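Local coordinates for replicase polyprotein 1a (Avian infectious bronchitis virus, PDB 3LD1) that supplies the coronavirus non-structural proteins once cut, here the nsp2 portion, whose role in infection is not firmly established, at residues M145-L150 with Q196-L201; I311-E316 with N344-D349; C16-F21 with A83-I88. The protein carries 3 engineered substitutions. One frame throughout, in Å; residues are numbered along the deposited sequence.

Contact 1. Residues M145-L150 with Q196-L201; sequences MAMRRL and QRIAAL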
# COMPACT_ATOMS: atom_id res chain seq x y z
N MET A 145 5.15 -6.21 17.25
CA MET A 145 3.90 -6.46 17.98
C MET A 145 2.92 -5.38 17.62
O MET A 145 1.82 -5.69 17.20
CB MET A 145 4.17 -6.45 19.53
CG MET A 145 2.90 -6.60 20.49
SD MET A 145 2.04 -5.03 20.56
CE MET A 145 3.20 -3.97 21.36
N ALA A 146 3.31 -4.11 17.75
CA ALA A 146 2.37 -2.96 17.43
C ALA A 146 1.85 -2.92 16.00
O ALA A 146 0.69 -2.53 15.77
CB ALA A 146 3.04 -1.54 17.79
N MET A 147 2.73 -3.23 15.05
CA MET A 147 2.33 -3.26 13.66
C MET A 147 1.22 -4.26 13.39
O MET A 147 0.50 -4.13 12.40
CB MET A 147 3.50 -3.52 12.72
CG MET A 147 4.47 -2.35 12.56
SD MET A 147 5.76 -2.71 11.33
CE MET A 147 7.11 -3.34 12.27
N ARG A 148 1.07 -5.25 14.27
CA ARG A 148 0.07 -6.23 14.03
C ARG A 148 -1.26 -5.54 13.78
O ARG A 148 -2.07 -6.11 13.12
CB ARG A 148 0.01 -7.31 15.16
CG ARG A 148 1.29 -8.16 15.14
CD ARG A 148 1.39 -9.10 16.33
NE ARG A 148 1.17 -10.46 15.88
CZ ARG A 148 2.13 -11.24 15.44
NH1 ARG A 148 3.39 -10.80 15.47
NH2 ARG A 148 1.84 -12.44 15.03
N ARG A 149 -1.45 -4.31 14.26
CA ARG A 149 -2.78 -3.68 14.25
C ARG A 149 -3.10 -3.16 12.89
O ARG A 149 -4.28 -2.91 12.58
CB ARG A 149 -2.88 -2.45 15.16
CG ARG A 149 -2.61 -2.63 16.61
CD ARG A 149 -2.86 -1.24 17.34
NE ARG A 149 -3.76 -1.47 18.46
CZ ARG A 149 -4.96 -0.93 18.66
NH1 ARG A 149 -5.46 0.01 17.86
NH2 ARG A 149 -5.65 -1.30 19.72
N LEU A 150 -2.04 -2.91 12.13
CA LEU A 150 -2.13 -2.29 10.81
C LEU A 150 -2.67 -3.23 9.71
O LEU A 150 -3.22 -2.75 8.71
CB LEU A 150 -0.80 -1.74 10.38
CG LEU A 150 -0.23 -0.65 11.26
CD1 LEU A 150 1.16 -0.25 10.86
CD2 LEU A 150 -1.12 0.52 11.34
N GLN A 196 15.67 -7.03 9.15
CA GLN A 196 15.36 -6.59 7.77
C GLN A 196 13.91 -6.72 7.28
O GLN A 196 13.41 -5.82 6.61
CB GLN A 196 16.31 -7.27 6.77
CG GLN A 196 17.76 -6.67 6.83
CD GLN A 196 17.83 -5.12 6.59
OE1 GLN A 196 16.85 -4.48 6.09
NE2 GLN A 196 19.00 -4.53 6.91
N ARG A 197 13.23 -7.78 7.63
CA ARG A 197 11.82 -7.91 7.29
C ARG A 197 10.99 -6.88 7.98
O ARG A 197 9.95 -6.47 7.50
CB ARG A 197 11.27 -9.23 7.77
CG ARG A 197 11.90 -10.41 7.14
CD ARG A 197 10.92 -11.59 7.09
NE ARG A 197 10.34 -11.94 8.38
CZ ARG A 197 10.97 -12.59 9.34
NH1 ARG A 197 12.23 -12.94 9.17
NH2 ARG A 197 10.33 -12.87 10.47
N ILE A 198 11.43 -6.46 9.15
CA ILE A 198 10.62 -5.51 9.91
C ILE A 198 10.82 -4.14 9.31
O ILE A 198 9.83 -3.41 9.15
CB ILE A 198 10.96 -5.55 11.39
CG1 ILE A 198 10.40 -6.84 12.01
CG2 ILE A 198 10.42 -4.30 12.08
CD1 ILE A 198 8.88 -7.02 11.93
N ALA A 199 12.06 -3.81 8.92
CA ALA A 199 12.32 -2.55 8.29
C ALA A 199 11.61 -2.46 6.89
O ALA A 199 11.21 -1.39 6.41
CB ALA A 199 13.84 -2.38 8.15
N ALA A 200 11.42 -3.60 6.22
CA ALA A 200 10.77 -3.51 4.93
C ALA A 200 9.26 -3.24 5.15
O ALA A 200 8.59 -2.51 4.42
CB ALA A 200 10.98 -4.81 4.21
N LEU A 201 8.78 -3.78 6.24
CA LEU A 201 7.40 -3.70 6.52
C LEU A 201 6.99 -2.34 7.03
O LEU A 201 5.90 -1.86 6.76
CB LEU A 201 7.10 -4.74 7.57
CG LEU A 201 5.68 -5.09 7.78
CD1 LEU A 201 5.16 -5.58 6.42
CD2 LEU A 201 5.77 -6.17 8.77
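Met147 reaches across to Ile198 and Leu201 in a buried helix-helix contact, where helix 140-162 packs against helix 194-207 in the helical middle of the chain. All the chemistry between the two segments is apolar; no hydrogen bond or salt bridge joins them. The tightest touch is made by the methyl end of the methionine, with Met147 CE 3.5 Å from Ile198 CG2. A second, looser apolar contact is made one turn along the partner helix, where Met147 SD stands 4.3 Å from Leu201 CG. The nearest CA atoms of the two segments, those of Met147 and Leu201, are still 8.8 Å apart, and the long thioether chain spans this separation. It leaves its helix extended, CG and SD running straight out (chi2 -176°), and then bends at chi3 (-94°), which swings CE over to the isoleucine.

Surrounding side chains complete the apolar core: Leu185 of helix 174-185 touches both Met147 and Leu201, and Phe205, further along helix 194-207, touches Met147 and Leu150. Charged groups of the first segment are engaged elsewhere, Arg148 in a salt bridge to Asp116 and Arg149 in one to Asp123. On the isoleucine, CG2 lies anti to the backbone N (CG1 at chi1 -73°) and CD1 ends the other branch; the methionine chain crosses this fork obliquely, so that both branches receive its methyl, Met147 CE lying 4.1 Å from Ile198 CD1.

Contact 2. Residues I311-E316 with N344-D349; sequences IPVESE and NFALHD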
# COMPACT_ATOMS: atom_id res chain seq x y z
N ILE A 311 -2.91 0.55 -31.81
CA ILE A 311 -2.89 1.89 -32.37
C ILE A 311 -3.86 2.75 -31.59
O ILE A 311 -4.78 2.22 -30.92
CB ILE A 311 -3.24 1.96 -33.92
CG1 ILE A 311 -4.65 1.51 -34.22
CG2 ILE A 311 -2.25 1.19 -34.79
CD1 ILE A 311 -5.50 2.66 -34.38
N PRO A 312 -3.66 4.07 -31.66
CA PRO A 312 -4.54 5.06 -31.10
C PRO A 312 -6.03 4.83 -31.41
O PRO A 312 -6.43 4.58 -32.57
CB PRO A 312 -4.04 6.36 -31.74
CG PRO A 312 -2.55 6.15 -31.85
CD PRO A 312 -2.45 4.69 -32.25
N VAL A 313 -6.81 4.88 -30.34
CA VAL A 313 -8.21 4.97 -30.50
C VAL A 313 -8.60 6.37 -31.05
O VAL A 313 -8.26 7.37 -30.46
CB VAL A 313 -8.90 4.69 -29.17
CG1 VAL A 313 -10.41 5.00 -29.29
CG2 VAL A 313 -8.63 3.23 -28.75
N GLU A 314 -9.32 6.43 -32.17
CA GLU A 314 -9.80 7.67 -32.69
C GLU A 314 -10.93 8.16 -31.81
O GLU A 314 -11.76 7.35 -31.34
CB GLU A 314 -10.25 7.49 -34.14
CG GLU A 314 -9.09 7.20 -35.12
CD GLU A 314 -7.93 8.28 -35.00
OE1 GLU A 314 -8.20 9.49 -35.23
OE2 GLU A 314 -6.77 7.92 -34.62
N SER A 315 -10.97 9.48 -31.60
CA SER A 315 -11.93 10.12 -30.69
C SER A 315 -13.37 10.30 -31.25
O SER A 315 -14.29 10.69 -30.49
CB SER A 315 -11.38 11.45 -30.20
OG SER A 315 -11.42 12.41 -31.24
N GLU A 316 -13.57 9.99 -32.55
CA GLU A 316 -14.93 9.95 -33.11
C GLU A 316 -15.08 8.71 -33.90
O GLU A 316 -14.17 8.34 -34.67
CB GLU A 316 -15.20 11.11 -34.08
CG GLU A 316 -15.14 12.50 -33.44
CD GLU A 316 -15.93 13.51 -34.22
OE1 GLU A 316 -16.74 13.16 -35.12
OE2 GLU A 316 -15.75 14.69 -33.92
N ASN A 344 -19.37 6.41 -23.26
CA ASN A 344 -18.59 7.19 -24.23
C ASN A 344 -17.13 7.04 -23.90
O ASN A 344 -16.28 7.90 -24.14
CB ASN A 344 -18.96 8.68 -24.21
CG ASN A 344 -20.29 9.02 -24.95
OD1 ASN A 344 -21.04 9.89 -24.55
ND2 ASN A 344 -20.55 8.35 -26.03
N PHE A 345 -16.81 5.93 -23.29
CA PHE A 345 -15.44 5.67 -22.94
C PHE A 345 -14.96 4.41 -23.78
O PHE A 345 -15.63 3.34 -23.80
CB PHE A 345 -15.35 5.49 -21.44
CG PHE A 345 -13.95 5.66 -20.89
CD1 PHE A 345 -13.21 4.58 -20.48
CD2 PHE A 345 -13.38 6.93 -20.78
CE1 PHE A 345 -11.89 4.76 -19.96
CE2 PHE A 345 -12.11 7.10 -20.30
CZ PHE A 345 -11.38 6.01 -19.87
N ALA A 346 -13.86 4.54 -24.49
CA ALA A 346 -13.36 3.43 -25.28
C ALA A 346 -12.10 2.96 -24.62
O ALA A 346 -11.24 3.77 -24.19
CB ALA A 346 -13.08 3.84 -26.69
N LEU A 347 -11.99 1.66 -24.49
CA LEU A 347 -10.79 1.09 -23.89
C LEU A 347 -9.76 0.79 -24.95
O LEU A 347 -10.09 0.73 -26.12
CB LEU A 347 -11.19 -0.21 -23.28
CG LEU A 347 -11.62 -0.32 -21.83
CD1 LEU A 347 -12.34 0.91 -21.15
CD2 LEU A 347 -12.43 -1.52 -21.78
N HIS A 348 -8.50 0.57 -24.58
CA HIS A 348 -7.54 0.44 -25.68
C HIS A 348 -7.31 -1.02 -26.21
O HIS A 348 -6.26 -1.29 -26.81
CB HIS A 348 -6.22 1.11 -25.33
CG HIS A 348 -6.35 2.52 -24.88
ND1 HIS A 348 -5.50 3.08 -23.94
CD2 HIS A 348 -7.20 3.50 -25.24
CE1 HIS A 348 -5.82 4.35 -23.76
NE2 HIS A 348 -6.87 4.62 -24.51
N ASP A 349 -8.26 -1.95 -26.03
CA ASP A 349 -8.02 -3.26 -26.60
C ASP A 349 -8.37 -3.39 -28.07
O ASP A 349 -9.28 -4.14 -28.45
CB ASP A 349 -8.65 -4.32 -25.77
CG ASP A 349 -8.22 -4.22 -24.34
OD1 ASP A 349 -8.67 -3.27 -23.70
OD2 ASP A 349 -7.40 -5.03 -23.86
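Val313 has the most surface buried here, and its two methyl groups divide the work: CG1 faces Ala346, while CG2 faces the backbone and ring of the next residues along. With CG1 anti to the backbone N (chi1 172°), the fork of the valine opens across the neighbouring segment; Val313 CA lies 6.6 Å from His348 CA, the nearest such pair. Val313 CG1 meets Ala346 CB at 3.9 Å, a methyl-to-methyl touch that is purely apolar. The other branch serves two partners, for Val313 CG2 is 3.9 Å from the carbonyl oxygen Leu347 O and 3.8 Å from His348 CD2.

His348 loses the next most surface to the contact. It presents that ring carbon obliquely to the valine methyl, and the two side chains cross at about a right angle. The adjacent ring atom NE2 is hydrogen-bonded to Thr291 OG1, which probably limits rotation of the ring while CD2 rests on the valine. Ala346 follows closely, its single methyl directed toward the valine.

No hydrogen bond links the two segments, so van der Waals packing of Val313 on two side chains and one backbone carbonyl carries the contact. The loop between strands 302-308 and 316-322 here lies over strand 345-355 of the C-terminal, strand-rich region, with Val293 of strand 291-298 and Tyr328 of strand 325-332 each touching both Val313 and Ala346.

Contact 3. Residues C16-F21 with A83-I88; sequences CDALFF and ADLEDI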
# COMPACT_ATOMS: atom_id res chain seq x y z
N CYS A 16 17.45 4.44 22.27
CA CYS A 16 17.13 5.27 21.19
C CYS A 16 15.62 5.59 21.13
O CYS A 16 15.20 6.73 20.92
CB CYS A 16 17.57 4.64 19.86
SG CYS A 16 17.40 6.08 18.76
N ASP A 17 14.82 4.57 21.34
CA ASP A 17 13.38 4.74 21.39
C ASP A 17 12.94 5.65 22.54
O ASP A 17 12.06 6.55 22.36
CB ASP A 17 12.67 3.36 21.60
CG ASP A 17 12.52 2.55 20.31
OD1 ASP A 17 12.28 1.34 20.43
OD2 ASP A 17 12.57 3.13 19.20
N ALA A 18 13.52 5.43 23.72
CA ALA A 18 13.06 6.28 24.83
C ALA A 18 13.45 7.71 24.56
O ALA A 18 12.65 8.59 24.81
CB ALA A 18 13.60 5.85 26.13
N LEU A 19 14.68 7.94 24.09
CA LEU A 19 15.12 9.31 23.73
C LEU A 19 14.10 9.84 22.72
O LEU A 19 13.36 10.74 23.03
CB LEU A 19 16.49 9.30 23.10
CG LEU A 19 17.03 10.59 22.47
CD1 LEU A 19 17.01 11.76 23.46
CD2 LEU A 19 18.46 10.34 21.91
N PHE A 20 14.00 9.23 21.55
CA PHE A 20 13.04 9.74 20.56
C PHE A 20 11.60 9.99 21.10
O PHE A 20 10.88 10.89 20.65
CB PHE A 20 12.95 8.84 19.30
CG PHE A 20 12.04 9.42 18.19
CD1 PHE A 20 12.47 10.52 17.43
CD2 PHE A 20 10.76 8.89 17.97
CE1 PHE A 20 11.61 11.05 16.42
CE2 PHE A 20 9.90 9.38 16.96
CZ PHE A 20 10.29 10.47 16.20
N PHE A 21 11.16 9.19 22.05
CA PHE A 21 9.79 9.34 22.48
C PHE A 21 9.48 10.57 23.34
O PHE A 21 8.38 10.68 23.92
CB PHE A 21 9.43 8.08 23.21
CG PHE A 21 9.16 6.94 22.31
CD1 PHE A 21 8.84 7.18 20.96
CD2 PHE A 21 9.16 5.62 22.80
CE1 PHE A 21 8.57 6.08 20.10
CE2 PHE A 21 8.91 4.51 21.94
CZ PHE A 21 8.62 4.75 20.62
N ALA A 83 16.80 6.60 33.75
CA ALA A 83 17.20 7.52 34.83
C ALA A 83 18.18 8.60 34.33
O ALA A 83 18.02 9.79 34.61
CB ALA A 83 17.80 6.74 36.01
N ASP A 84 19.18 8.18 33.57
CA ASP A 84 20.22 9.09 33.06
C ASP A 84 19.67 10.13 32.10
O ASP A 84 20.02 11.31 32.10
CB ASP A 84 21.37 8.28 32.48
CG ASP A 84 21.97 7.29 33.53
OD1 ASP A 84 22.45 7.78 34.61
OD2 ASP A 84 21.92 6.05 33.34
N LEU A 85 18.71 9.65 31.34
CA LEU A 85 17.92 10.39 30.43
C LEU A 85 17.05 11.39 31.12
O LEU A 85 16.99 12.55 30.70
CB LEU A 85 17.03 9.38 29.71
CG LEU A 85 16.32 9.76 28.45
CD1 LEU A 85 17.28 10.01 27.37
CD2 LEU A 85 15.56 8.56 28.05
N GLU A 86 16.37 10.97 32.19
CA GLU A 86 15.45 11.87 32.85
C GLU A 86 16.23 12.98 33.52
O GLU A 86 15.73 14.10 33.67
CB GLU A 86 14.56 11.13 33.83
CG GLU A 86 13.48 10.40 33.08
CD GLU A 86 12.59 9.55 33.92
OE1 GLU A 86 12.74 9.57 35.14
OE2 GLU A 86 11.70 8.87 33.36
N ASP A 87 17.48 12.70 33.88
CA ASP A 87 18.35 13.74 34.51
C ASP A 87 18.64 14.86 33.58
O ASP A 87 18.85 15.99 34.01
CB ASP A 87 19.68 13.16 34.98
CG ASP A 87 19.51 12.25 36.18
OD1 ASP A 87 18.43 12.32 36.87
OD2 ASP A 87 20.46 11.46 36.41
N ILE A 88 18.64 14.56 32.29
CA ILE A 88 18.92 15.54 31.31
C ILE A 88 17.64 16.14 30.79
O ILE A 88 17.55 17.36 30.71
CB ILE A 88 19.62 14.92 30.14
CG1 ILE A 88 21.05 14.44 30.49
CG2 ILE A 88 19.50 15.84 28.94
CD1 ILE A 88 21.58 13.55 29.44
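Ala18, which follows an Asp17 salt-bridged to Arg37, is the first residue along segment 16-21 to meet the other helix. Its methyl group points toward Leu85, and Ala18 CB lies 3.9 Å from Leu85 CD2.

Leu19 comes next, and it touches Leu85 in two ways. Leu85 CD2 comes within 4.1 Å of the backbone atom Leu19 N, so one methyl spans the join between Ala18 and its successor. The other branch meets the leucine side chain, with Leu19 CD1 4.3 Å from Leu85 CD1. Leu85 is therefore a single side chain reaching both residues, its CG anti to the backbone N (chi1 -164°), with CD2 resting on Ala18 and on the backbone N of Leu19, and CD1 on the side chain of Leu19.

This is a helix-on-helix contact of helix 13-20 with helix 82-89, beside a mixed four-stranded sheet: Leu76 of the strand 74-76, an outermost strand, touches both Leu19 and Leu85. The CA atoms of Leu19 and Leu85 are 7.3 Å apart, the nearest pair.

Beyond Leu19, Phe20 and Phe21 turn to other aromatics, Phe20 meeting Trp133 edge-to-face and Phe21 meeting Tyr98 in the same manner. At Phe21, where the helical backbone ends, Phe21 N still bonds to Asp17 O at 2.8 Å.

In the fold
Contacts 1 and 3 are both buried helix-helix packings, though they join different pairs of helices: 140-162 with 194-207 in contact 1, and 13-20 with 82-89 in contact 3. Their centres lie 24 Å apart, and their nearest atoms about 9 Å. Contact 2 differs in place and kind, being partly buried, about 44 Å from contact 1 and 62 Å from contact 3 between centres, and formed by a loop and a strand in the C-terminal beta region. Contact 3 and contact 2 lie on opposite sides of the chain's centre. All three lack hydrogen bonds across their segments; an imidazole and a backbone carbonyl join the aliphatic groups only in contact 2.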